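Side-chain contacts in putative leucoanthocyanidin reductase 1 (Vitis vinifera, PDB 3I6I), which probably catalyses the NADPH-dependent reduction of leucoanthocyanidins to flavan-3-ols in flavonoid biosynthesis: residues G121-R126 against S218-P223; T155-N160 against M206-D211; V293-L298 against D302-V307. One frame throughout, in Å; residues are numbered along the deposited sequence. Where two conformers were deposited one is given.

The chain first builds the five-stranded parallel sheet of the Rossmann domain; 121-126 follows strand 114-116 at one edge. Contact 1 closes the longest loop, bringing 121-126 against strand 217-220 some ninety residues later. Within that span, contact 2 closes a shorter loop between strand 155-158 and the end of helix 198-208, so the two loops nest without crossing. Contact 3 follows in series, a tight closure of 293-298 on 302-307. All three reach the three-stranded parallel sheet: its middle strand, 217-220, probably hydrogen-bonds through V219 to Y156 and C158 of contact 2, and through H220 to V293 of contact 3.

Contact 1. Residues G121-R126 against S218-P223; sequences GHDVNR and SVHFRP. With ACY (acetic acid), chain C.
D123 is met twice by the strand residues of 218-223, first through a water and then directly by the H220 ring. S218 OG lies 3.2 Å from water 1, which donates to D123 OD2 at 2.7 Å. Two residues on, H220 turns the edge of its imidazole to the same oxygen: CE1 sits 3.6 Å from D123 OD2, with the ring and carboxylate planes 28° apart. D123 holds CG anti to its own N (chi1 179°), which carries the carboxylate across to the strand while OD1 takes a weak bond from N125 N in the manner of an Asx turn. R126 NH1 makes a 2.7 Å salt bridge to D123 OD2 and stands 3.9 Å from H220 NE2, its guanidinium turned steeply to the ring. D292 binds both H220 NE2 and R126 NH2, so two carboxylates grip the arginine. Strand 217-220 is the middle one of a three-stranded parallel sheet in this NmrA-like Rossmann protein, and 121-126 follows an edge strand of the larger sheet, with G121 touching NADPH. Further along, F221 O accepts from N160 ND2 of the cofactor site. H122 N donates to OXT of an acetic acid molecule, probably from the crystallisation liquor, whose methyl lies over one imidazole face. Replacing H122 by an alanine would probably take away the ring face under that methyl and leave Q282 OE1 without its weak bond from NE2.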
loop_
_atom_site.group_PDB
_atom_site.type_symbol
_atom_site.label_atom_id
_atom_site.label_comp_id
_atom_site.label_asym_id
_atom_site.label_seq_id
_atom_site.Cartn_x
_atom_site.Cartn_y
_atom_site.Cartn_z
ATOM N N GLY A 121 0.339 -3.410 -1.858
ATOM C CA GLY A 121 -0.815 -3.906 -2.615
ATOM C C GLY A 121 -0.765 -5.420 -2.743
ATOM O O GLY A 121 -0.864 -6.136 -1.735
ATOM N N HIS A 122 -0.590 -5.922 -3.969
ATOM C CA HIS A 122 -0.633 -7.375 -4.217
ATOM C C HIS A 122 0.720 -8.025 -4.101
ATOM O O HIS A 122 1.774 -7.351 -3.909
ATOM C CB HIS A 122 -1.248 -7.656 -5.599
ATOM C CG HIS A 122 -2.560 -6.988 -5.795
ATOM N ND1 HIS A 122 -3.034 -6.608 -7.037
ATOM C CD2 HIS A 122 -3.517 -6.628 -4.899
ATOM C CE1 HIS A 122 -4.225 -6.047 -6.891
ATOM N NE2 HIS A 122 -4.535 -6.041 -5.602
ATOM N N ASP A 123 0.747 -9.348 -4.235
ATOM C CA ASP A 123 2.068 -10.021 -4.224
ATOM C C ASP A 123 2.582 -9.978 -5.654
ATOM O O ASP A 123 2.088 -10.703 -6.515
ATOM C CB ASP A 123 1.930 -11.469 -3.743
ATOM C CG ASP A 123 3.266 -12.209 -3.739
ATOM O OD1 ASP A 123 4.178 -11.844 -4.506
ATOM O OD2 ASP A 123 3.423 -13.151 -2.948
ATOM N N VAL A 124 3.500 -9.054 -5.928
ATOM C CA VAL A 124 3.903 -8.801 -7.298
ATOM C C VAL A 124 4.606 -9.995 -7.939
ATOM O O VAL A 124 4.694 -10.100 -9.172
ATOM C CB VAL A 124 4.788 -7.537 -7.395
ATOM C CG1 VAL A 124 4.069 -6.342 -6.756
ATOM C CG2 VAL A 124 6.151 -7.761 -6.743
ATOM N N ASN A 125 5.132 -10.898 -7.101
ATOM C CA ASN A 125 5.691 -12.138 -7.616
ATOM C C ASN A 125 4.739 -13.258 -7.954
ATOM O O ASN A 125 5.133 -14.180 -8.664
ATOM C CB ASN A 125 6.882 -12.637 -6.746
ATOM C CG ASN A 125 8.215 -12.031 -7.206
ATOM O OD1 ASN A 125 9.123 -11.772 -6.409
ATOM N ND2 ASN A 125 8.323 -11.792 -8.508
ATOM N N ARG A 126 3.481 -13.183 -7.526
ATOM C CA ARG A 126 2.484 -14.142 -7.874
ATOM C C ARG A 126 1.486 -13.612 -8.904
ATOM O O ARG A 126 0.963 -14.361 -9.702
ATOM C CB ARG A 126 1.687 -14.539 -6.641
ATOM C CG ARG A 126 2.509 -15.365 -5.676
ATOM C CD ARG A 126 1.688 -15.801 -4.528
ATOM N NE ARG A 126 2.267 -16.950 -3.829
ATOM C CZ ARG A 126 2.936 -16.868 -2.692
ATOM N NH1 ARG A 126 3.135 -15.693 -2.098
ATOM N NH2 ARG A 126 3.376 -17.986 -2.121
ATOM N N SER A 218 7.148 -12.019 2.965
ATOM C CA SER A 218 5.956 -11.308 2.443
ATOM C C SER A 218 4.855 -11.372 3.493
ATOM O O SER A 218 4.516 -12.495 3.971
ATOM C CB SER A 218 5.497 -11.938 1.143
ATOM O OG SER A 218 6.467 -11.755 0.125
ATOM N N VAL A 219 4.316 -10.200 3.865
ATOM C CA VAL A 219 3.249 -10.095 4.855
ATOM C C VAL A 219 1.922 -9.807 4.138
ATOM O O VAL A 219 1.727 -8.726 3.514
ATOM C CB VAL A 219 3.517 -9.005 5.879
ATOM C CG1 VAL A 219 2.385 -8.970 6.883
ATOM C CG2 VAL A 219 4.878 -9.253 6.578
ATOM N N HIS A 220 1.004 -10.751 4.238
ATOM C CA HIS A 220 -0.278 -10.697 3.509
ATOM C C HIS A 220 -1.373 -10.251 4.465
ATOM O O HIS A 220 -1.454 -10.742 5.595
ATOM C CB HIS A 220 -0.604 -12.039 2.875
ATOM C CG HIS A 220 0.492 -12.550 1.978
ATOM N ND1 HIS A 220 0.613 -12.138 0.662
ATOM C CD2 HIS A 220 1.546 -13.359 2.226
ATOM C CE1 HIS A 220 1.688 -12.711 0.132
ATOM N NE2 HIS A 220 2.257 -13.481 1.046
ATOM N N PHE A 221 -2.225 -9.312 4.027
ATOM C CA PHE A 221 -3.314 -8.864 4.866
ATOM C C PHE A 221 -4.602 -9.569 4.446
ATOM O O PHE A 221 -5.220 -9.177 3.453
ATOM C CB PHE A 221 -3.528 -7.346 4.818
ATOM C CG PHE A 221 -2.477 -6.510 5.530
ATOM C CD1 PHE A 221 -1.117 -6.709 5.317
ATOM C CD2 PHE A 221 -2.877 -5.425 6.320
ATOM C CE1 PHE A 221 -0.179 -5.918 5.975
ATOM C CE2 PHE A 221 -1.926 -4.583 6.953
ATOM C CZ PHE A 221 -0.572 -4.852 6.765
ATOM N N ARG A 222 -5.038 -10.551 5.221
ATOM C CA ARG A 222 -6.251 -11.291 4.894
ATOM C C ARG A 222 -7.255 -11.315 6.032
ATOM O O ARG A 222 -7.623 -12.411 6.522
ATOM C CB ARG A 222 -5.915 -12.702 4.476
ATOM C CG ARG A 222 -5.025 -12.804 3.274
ATOM C CD ARG A 222 -5.011 -14.205 2.734
ATOM N NE ARG A 222 -4.456 -14.277 1.384
ATOM C CZ ARG A 222 -4.317 -15.406 0.677
ATOM N NH1 ARG A 222 -4.586 -16.588 1.216
ATOM N NH2 ARG A 222 -3.852 -15.376 -0.567
ATOM N N PRO A 223 -7.736 -10.115 6.445
ATOM C CA PRO A 223 -8.765 -10.090 7.468
ATOM C C PRO A 223 -10.063 -10.766 6.981
ATOM O O PRO A 223 -10.725 -10.300 6.022
ATOM C CB PRO A 223 -8.955 -8.582 7.737
ATOM C CG PRO A 223 -8.630 -7.941 6.413
ATOM C CD PRO A 223 -7.421 -8.755 5.986
HETATM C C ACY C . -1.189 -2.857 -6.281
HETATM O O ACY C . -0.835 -1.727 -5.871
HETATM O OXT ACY C . -0.461 -3.889 -6.231
HETATM C CH3 ACY C . -2.586 -2.950 -6.841
HETATM O O HOH W 1 6.038 -13.524 -2.520
#

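Contact 2. Residues T155-N160 against M206-D211; sequences TYICCN and MKTVDD. With NDP (NADPH dihydro-nicotinamide-adenine-dinucleotide phosphate), chain B.
I157 and T208 reach toward each other tip to tip, with CD1 of the isoleucine 3.6 Å from OG1 of the threonine. I157 gets there by keeping CG1 beside its backbone N (chi1 -61°) and then bending again at chi2 -62°, which brings the last methyl up to T208. Its CD1 also comes to 4.2 Å from T208 CG2, so the one methyl spans both branches of the threonine. T155 approaches T208 from another angle: the two side chains cross obliquely, T155 CG2 standing 3.9 Å from T208 OG1. T155 splits its branches, the methyl going to T208 and OG1 bonding R114 NH1 and T214 O instead. The strand 155-158 and the helix 198-208 belong to the parallel crossover that leads on to strand 217-220, with extra strands inserted between them; L116 of the larger sheet touches T155, I157 and T208 alike. T208 also starts a type I turn ending at D211. At the far end of 155-160, N160 reaches the NADPH pocket. T208 OG1 has its hydrogen bond with T205 O, three residues back. The hydroxyl therefore faces two methyls without needing a polar mate from the strand, and this buried seam rests on van der Waals fit alone.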
loop_
_atom_site.group_PDB
_atom_site.type_symbol
_atom_site.label_atom_id
_atom_site.label_comp_id
_atom_site.label_asym_id
_atom_site.label_seq_id
_atom_site.Cartn_x
_atom_site.Cartn_y
_atom_site.Cartn_z
ATOM N N THR A 155 11.014 -6.641 4.340
ATOM C CA THR A 155 9.645 -7.098 4.564
ATOM C C THR A 155 8.791 -6.492 3.431
ATOM O O THR A 155 8.861 -5.305 3.193
ATOM C CB THR A 155 9.105 -6.679 5.963
ATOM O OG1 THR A 155 9.866 -7.312 7.012
ATOM C CG2 THR A 155 7.642 -7.074 6.138
ATOM N N TYR A 156 8.021 -7.337 2.766
ATOM C CA TYR A 156 7.140 -6.922 1.653
ATOM C C TYR A 156 5.698 -6.892 2.137
ATOM O O TYR A 156 5.152 -7.952 2.496
ATOM C CB TYR A 156 7.270 -7.898 0.481
ATOM C CG TYR A 156 8.668 -8.072 -0.079
ATOM C CD1 TYR A 156 9.565 -6.995 -0.166
ATOM C CD2 TYR A 156 9.070 -9.316 -0.602
ATOM C CE1 TYR A 156 10.825 -7.161 -0.700
ATOM C CE2 TYR A 156 10.342 -9.482 -1.176
ATOM C CZ TYR A 156 11.210 -8.399 -1.225
ATOM O OH TYR A 156 12.507 -8.504 -1.731
ATOM N N ILE A 157 5.119 -5.687 2.205
ATOM C CA ILE A 157 3.758 -5.476 2.703
ATOM C C ILE A 157 2.750 -5.677 1.580
ATOM O O ILE A 157 2.616 -4.819 0.675
ATOM C CB ILE A 157 3.561 -4.060 3.356
ATOM C CG1 ILE A 157 4.456 -3.816 4.563
ATOM C CG2 ILE A 157 2.042 -3.843 3.753
ATOM C CD1 ILE A 157 4.223 -4.802 5.785
ATOM N N CYS A 158 2.050 -6.797 1.602
ATOM C CA CYS A 158 1.065 -7.132 0.541
ATOM C C CYS A 158 -0.321 -6.976 1.161
ATOM O O CYS A 158 -1.015 -7.959 1.496
ATOM C CB CYS A 158 1.302 -8.533 -0.048
ATOM S SG CYS A 158 3.018 -8.785 -0.684
ATOM N N CYS A 159 -0.718 -5.714 1.330
ATOM C CA CYS A 159 -1.887 -5.400 2.110
ATOM C C CYS A 159 -3.232 -5.398 1.362
ATOM O O CYS A 159 -4.280 -5.061 1.960
ATOM C CB CYS A 159 -1.723 -4.082 2.855
ATOM S SG CYS A 159 -1.394 -2.704 1.720
ATOM N N ASN A 160 -3.210 -5.718 0.086
ATOM C CA ASN A 160 -4.434 -5.852 -0.700
ATOM C C ASN A 160 -5.115 -4.476 -0.840
ATOM O O ASN A 160 -4.406 -3.501 -0.948
ATOM C CB ASN A 160 -5.326 -6.959 -0.159
ATOM C CG ASN A 160 -4.758 -8.341 -0.478
ATOM O OD1 ASN A 160 -4.269 -8.595 -1.594
ATOM N ND2 ASN A 160 -4.770 -9.235 0.528
ATOM N N MET A 206 3.561 -0.938 10.723
ATOM C CA MET A 206 4.588 -0.520 11.633
ATOM C C MET A 206 4.908 -1.627 12.637
ATOM O O MET A 206 6.034 -1.685 13.113
ATOM C CB MET A 206 4.264 0.843 12.272
ATOM C CG MET A 206 4.390 1.993 11.236
ATOM S SD MET A 206 5.922 1.936 10.195
ATOM C CE MET A 206 7.143 1.964 11.466
ATOM N N LYS A 207 3.962 -2.517 12.962
ATOM C CA LYS A 207 4.247 -3.647 13.876
ATOM C C LYS A 207 5.257 -4.605 13.271
ATOM O O LYS A 207 6.040 -5.242 13.988
ATOM C CB LYS A 207 2.978 -4.480 14.172
ATOM C CG LYS A 207 1.842 -3.721 14.820
ATOM C CD LYS A 207 0.729 -4.678 15.273
ATOM C CE LYS A 207 -0.384 -3.951 16.021
ATOM N NZ LYS A 207 -0.024 -3.506 17.405
ATOM N N THR A 208 5.234 -4.726 11.946
ATOM C CA THR A 208 6.081 -5.695 11.246
ATOM C C THR A 208 7.567 -5.350 11.220
ATOM O O THR A 208 8.389 -6.260 11.013
ATOM C CB THR A 208 5.631 -5.937 9.770
ATOM O OG1 THR A 208 6.029 -4.830 8.921
ATOM C CG2 THR A 208 4.116 -6.286 9.673
ATOM N N VAL A 209 7.931 -4.081 11.450
ATOM C CA VAL A 209 9.278 -3.610 11.020
ATOM C C VAL A 209 10.403 -4.241 11.821
ATOM O O VAL A 209 11.561 -4.318 11.351
ATOM C CB VAL A 209 9.440 -2.064 11.004
ATOM C CG1 VAL A 209 8.452 -1.426 9.945
ATOM C CG2 VAL A 209 9.216 -1.448 12.429
ATOM N N ASP A 210 10.074 -4.672 13.025
ATOM C CA ASP A 210 11.058 -5.320 13.922
ATOM C C ASP A 210 10.607 -6.643 14.543
ATOM O O ASP A 210 11.189 -7.113 15.516
ATOM C CB ASP A 210 11.560 -4.303 14.974
ATOM C CG ASP A 210 10.444 -3.681 15.818
ATOM O OD1 ASP A 210 9.242 -4.067 15.702
ATOM O OD2 ASP A 210 10.792 -2.740 16.584
ATOM N N ASP A 211 9.613 -7.254 13.913
ATOM C CA ASP A 211 9.077 -8.566 14.298
ATOM C C ASP A 211 10.013 -9.614 13.733
ATOM O O ASP A 211 10.311 -9.607 12.549
ATOM C CB ASP A 211 7.652 -8.707 13.745
ATOM C CG ASP A 211 6.864 -9.808 14.355
ATOM O OD1 ASP A 211 7.401 -10.910 14.644
ATOM O OD2 ASP A 211 5.632 -9.577 14.568
HETATM P PA NDP B . 1.673 9.053 -3.559
HETATM O O1A NDP B . 1.889 9.590 -4.953
HETATM O O2A NDP B . 0.277 9.450 -2.792
HETATM O O5B NDP B . 2.832 9.427 -2.507
HETATM C C5B NDP B . 4.170 9.275 -2.867
HETATM C C4B NDP B . 5.072 9.878 -1.860
HETATM O O4B NDP B . 6.410 9.559 -2.407
HETATM C C3B NDP B . 4.968 11.425 -1.819
HETATM O O3B NDP B . 5.206 11.941 -0.483
HETATM C C2B NDP B . 6.088 11.871 -2.756
HETATM O O2B NDP B . 6.552 13.167 -2.376
HETATM C C1B NDP B . 7.153 10.837 -2.398
HETATM N N9A NDP B . 8.254 10.689 -3.350
HETATM C C8A NDP B . 8.130 10.329 -4.627
HETATM N N7A NDP B . 9.344 10.263 -5.178
HETATM C C5A NDP B . 10.248 10.565 -4.241
HETATM C C6A NDP B . 11.641 10.660 -4.239
HETATM N N6A NDP B . 12.341 10.399 -5.345
HETATM N N1A NDP B . 12.267 11.009 -3.098
HETATM C C2A NDP B . 11.569 11.243 -1.988
HETATM N N3A NDP B . 10.234 11.149 -1.944
HETATM C C4A NDP B . 9.558 10.824 -3.069
HETATM O O3 NDP B . 1.719 7.456 -3.646
HETATM P PN NDP B . 0.640 6.340 -3.127
HETATM O O1N NDP B . 0.254 6.357 -1.696
HETATM O O2N NDP B . -0.498 6.400 -4.212
HETATM O O5D NDP B . 1.494 4.997 -3.543
HETATM C C5D NDP B . 2.437 4.432 -2.621
HETATM C C4D NDP B . 2.546 2.956 -2.877
HETATM O O4D NDP B . 1.260 2.435 -2.438
HETATM C C3D NDP B . 2.718 2.556 -4.322
HETATM O O3D NDP B . 3.521 1.381 -4.371
HETATM C C2D NDP B . 1.303 2.193 -4.732
HETATM O O2D NDP B . 1.385 1.169 -5.704
HETATM C C1D NDP B . 0.713 1.604 -3.453
HETATM N N1N NDP B . -0.760 1.842 -3.241
HETATM C C2N NDP B . -1.615 0.816 -2.768
HETATM C C3N NDP B . -2.933 0.917 -2.929
HETATM C C7N NDP B . -3.855 -0.191 -2.383
HETATM O O7N NDP B . -3.389 -1.150 -1.757
HETATM N N7N NDP B . -5.154 -0.008 -2.550
HETATM C C4N NDP B . -3.517 2.144 -3.647
HETATM C C5N NDP B . -2.572 3.337 -3.552
HETATM C C6N NDP B . -1.283 3.161 -3.294
HETATM P P2B NDP B . 6.280 14.448 -3.427
HETATM O O1X NDP B . 4.825 14.742 -3.485
HETATM O O2X NDP B . 7.220 15.593 -2.850
HETATM O O3X NDP B . 6.856 13.994 -4.830
#

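Contact 3. Residues V293-L298 against D302-V307; sequences VEVTTL and DSFRTV
The short helix 295-298, which begins where strand 292-294 stops, sets V295 and T296 against the aromatic ring of F304 in the loop that follows. V295 was modelled in two conformers; in the one described, CG1 is anti to the backbone N (chi1 -176°) and meets the ring at its edge, in the ring plane, 3.6 Å from F304 CZ. The same methyl is 3.9 Å from F304 CE2, and neither approach need hold for the other conformer. T296 adds its CG2 at 4.0 Å from F304 CE2; both side chains cross the phenylalanine at about a right angle. The ring does not rely on these methyls alone, since F204 of helix 198-208 stacks with it and P223 touches it as well. This puts the contact at the C-terminal end of strand 292-294, one of the two outermost strands of the three-stranded parallel sheet of the NmrA-like fold, where helix 295-298 and the loop before helix 307-315 come together. The helix start is fixed by E294 at the N-cap position. T296 N donates to E294 OE2 at 3.0 Å, nearly straight at 174° but from above the carboxylate plane, 45° out of it. T296 OG1 donates to E294 OE1, on its syn lone pair, and T297 N adds a weak bond to that oxygen. With its hydroxyl bound to the glutamate, T296 presents its methyl to F304. E294 OE2 also accepts from R222 N, tying the cap back to the chain just after strand 217-220.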
loop_
_atom_site.group_PDB
_atom_site.type_symbol
_atom_site.label_atom_id
_atom_site.label_comp_id
_atom_site.label_asym_id
_atom_site.label_seq_id
_atom_site.Cartn_x
_atom_site.Cartn_y
_atom_site.Cartn_z
ATOM N N VAL A 293 3.699 -14.795 5.544
ATOM C CA VAL A 293 2.986 -14.748 6.824
ATOM C C VAL A 293 1.712 -13.929 6.631
ATOM O O VAL A 293 1.608 -13.146 5.664
ATOM C CB VAL A 293 3.840 -14.208 8.012
ATOM C CG1 VAL A 293 4.941 -15.233 8.430
ATOM C CG2 VAL A 293 4.506 -12.852 7.703
ATOM N N GLU A 294 0.758 -14.095 7.550
ATOM C CA GLU A 294 -0.523 -13.353 7.424
ATOM C C GLU A 294 -0.781 -12.515 8.677
ATOM O O GLU A 294 -0.630 -12.990 9.801
ATOM C CB GLU A 294 -1.633 -14.343 7.147
ATOM C CG GLU A 294 -2.915 -13.720 6.623
ATOM C CD GLU A 294 -3.790 -13.126 7.731
ATOM O OE1 GLU A 294 -4.057 -13.816 8.749
ATOM O OE2 GLU A 294 -4.171 -11.948 7.604
ATOM N N VAL A 295 -1.160 -11.266 8.469
ATOM C CA VAL A 295 -1.317 -10.300 9.546
ATOM C C VAL A 295 -2.189 -10.714 10.717
ATOM O O VAL A 295 -1.804 -10.521 11.872
ATOM C CB VAL A 295 -1.840 -8.947 9.001
ATOM C CG1 VAL A 295 -1.904 -7.899 10.149
ATOM C CG2 VAL A 295 -0.984 -8.504 7.935
ATOM N N THR A 296 -3.374 -11.263 10.443
ATOM C CA THR A 296 -4.286 -11.630 11.494
ATOM C C THR A 296 -3.799 -12.804 12.357
ATOM O O THR A 296 -4.175 -12.905 13.498
ATOM C CB THR A 296 -5.738 -11.893 11.038
ATOM O OG1 THR A 296 -5.835 -13.148 10.387
ATOM C CG2 THR A 296 -6.208 -10.816 10.136
ATOM N N THR A 297 -2.945 -13.666 11.818
ATOM C CA THR A 297 -2.358 -14.742 12.638
ATOM C C THR A 297 -1.079 -14.282 13.352
ATOM O O THR A 297 -0.757 -14.796 14.432
ATOM C CB THR A 297 -2.184 -16.028 11.809
ATOM O OG1 THR A 297 -1.232 -15.839 10.785
ATOM C CG2 THR A 297 -3.503 -16.427 11.155
ATOM N N LEU A 298 -0.382 -13.292 12.800
ATOM C CA LEU A 298 0.734 -12.643 13.500
ATOM C C LEU A 298 0.272 -11.931 14.754
ATOM O O LEU A 298 0.981 -11.942 15.754
ATOM C CB LEU A 298 1.437 -11.610 12.613
ATOM C CG LEU A 298 2.264 -12.178 11.455
ATOM C CD1 LEU A 298 2.663 -11.035 10.477
ATOM C CD2 LEU A 298 3.532 -12.940 11.992
ATOM N N ASP A 302 -6.580 -8.732 17.778
ATOM C CA ASP A 302 -6.310 -7.332 17.448
ATOM C C ASP A 302 -7.099 -7.024 16.178
ATOM O O ASP A 302 -6.585 -7.066 15.053
ATOM C CB ASP A 302 -4.809 -7.129 17.279
ATOM C CG ASP A 302 -4.401 -5.669 17.412
ATOM O OD1 ASP A 302 -5.301 -4.806 17.328
ATOM O OD2 ASP A 302 -3.183 -5.381 17.562
ATOM N N SER A 303 -8.375 -6.749 16.386
ATOM C CA SER A 303 -9.355 -6.670 15.304
ATOM C C SER A 303 -9.085 -5.564 14.288
ATOM O O SER A 303 -8.700 -4.465 14.649
ATOM C CB SER A 303 -10.763 -6.426 15.889
ATOM O OG SER A 303 -11.210 -7.549 16.615
ATOM N N PHE A 304 -9.331 -5.895 13.028
ATOM C CA PHE A 304 -9.306 -4.946 11.927
ATOM C C PHE A 304 -10.614 -4.194 11.931
ATOM O O PHE A 304 -11.663 -4.777 12.191
ATOM C CB PHE A 304 -9.197 -5.686 10.590
ATOM C CG PHE A 304 -7.784 -5.967 10.179
ATOM C CD1 PHE A 304 -7.282 -5.436 9.018
ATOM C CD2 PHE A 304 -6.942 -6.712 11.006
ATOM C CE1 PHE A 304 -5.961 -5.661 8.635
ATOM C CE2 PHE A 304 -5.617 -6.940 10.654
ATOM C CZ PHE A 304 -5.124 -6.422 9.474
ATOM N N ARG A 305 -10.561 -2.902 11.604
ATOM C CA ARG A 305 -11.782 -2.141 11.313
ATOM C C ARG A 305 -12.552 -2.815 10.161
ATOM O O ARG A 305 -11.974 -3.200 9.145
ATOM C CB ARG A 305 -11.382 -0.713 10.893
ATOM C CG ARG A 305 -10.728 0.067 12.019
ATOM C CD ARG A 305 -10.340 1.452 11.578
ATOM N NE ARG A 305 -11.523 2.297 11.432
ATOM C CZ ARG A 305 -11.535 3.484 10.831
ATOM N NH1 ARG A 305 -10.423 4.013 10.304
ATOM N NH2 ARG A 305 -12.676 4.143 10.752
ATOM N N THR A 306 -13.861 -2.961 10.320
ATOM C CA THR A 306 -14.670 -3.533 9.287
ATOM C C THR A 306 -14.995 -2.480 8.212
ATOM O O THR A 306 -14.968 -1.246 8.449
ATOM C CB THR A 306 -15.983 -4.066 9.877
ATOM O OG1 THR A 306 -16.829 -2.964 10.235
ATOM C CG2 THR A 306 -15.709 -4.911 11.123
ATOM N N VAL A 307 -15.420 -2.987 7.072
ATOM C CA VAL A 307 -15.839 -2.147 5.935
ATOM C C VAL A 307 -17.063 -1.324 6.290
ATOM O O VAL A 307 -17.161 -0.130 5.959
ATOM C CB VAL A 307 -16.107 -2.989 4.686
ATOM C CG1 VAL A 307 -16.632 -2.095 3.535
ATOM C CG2 VAL A 307 -14.861 -3.778 4.250
#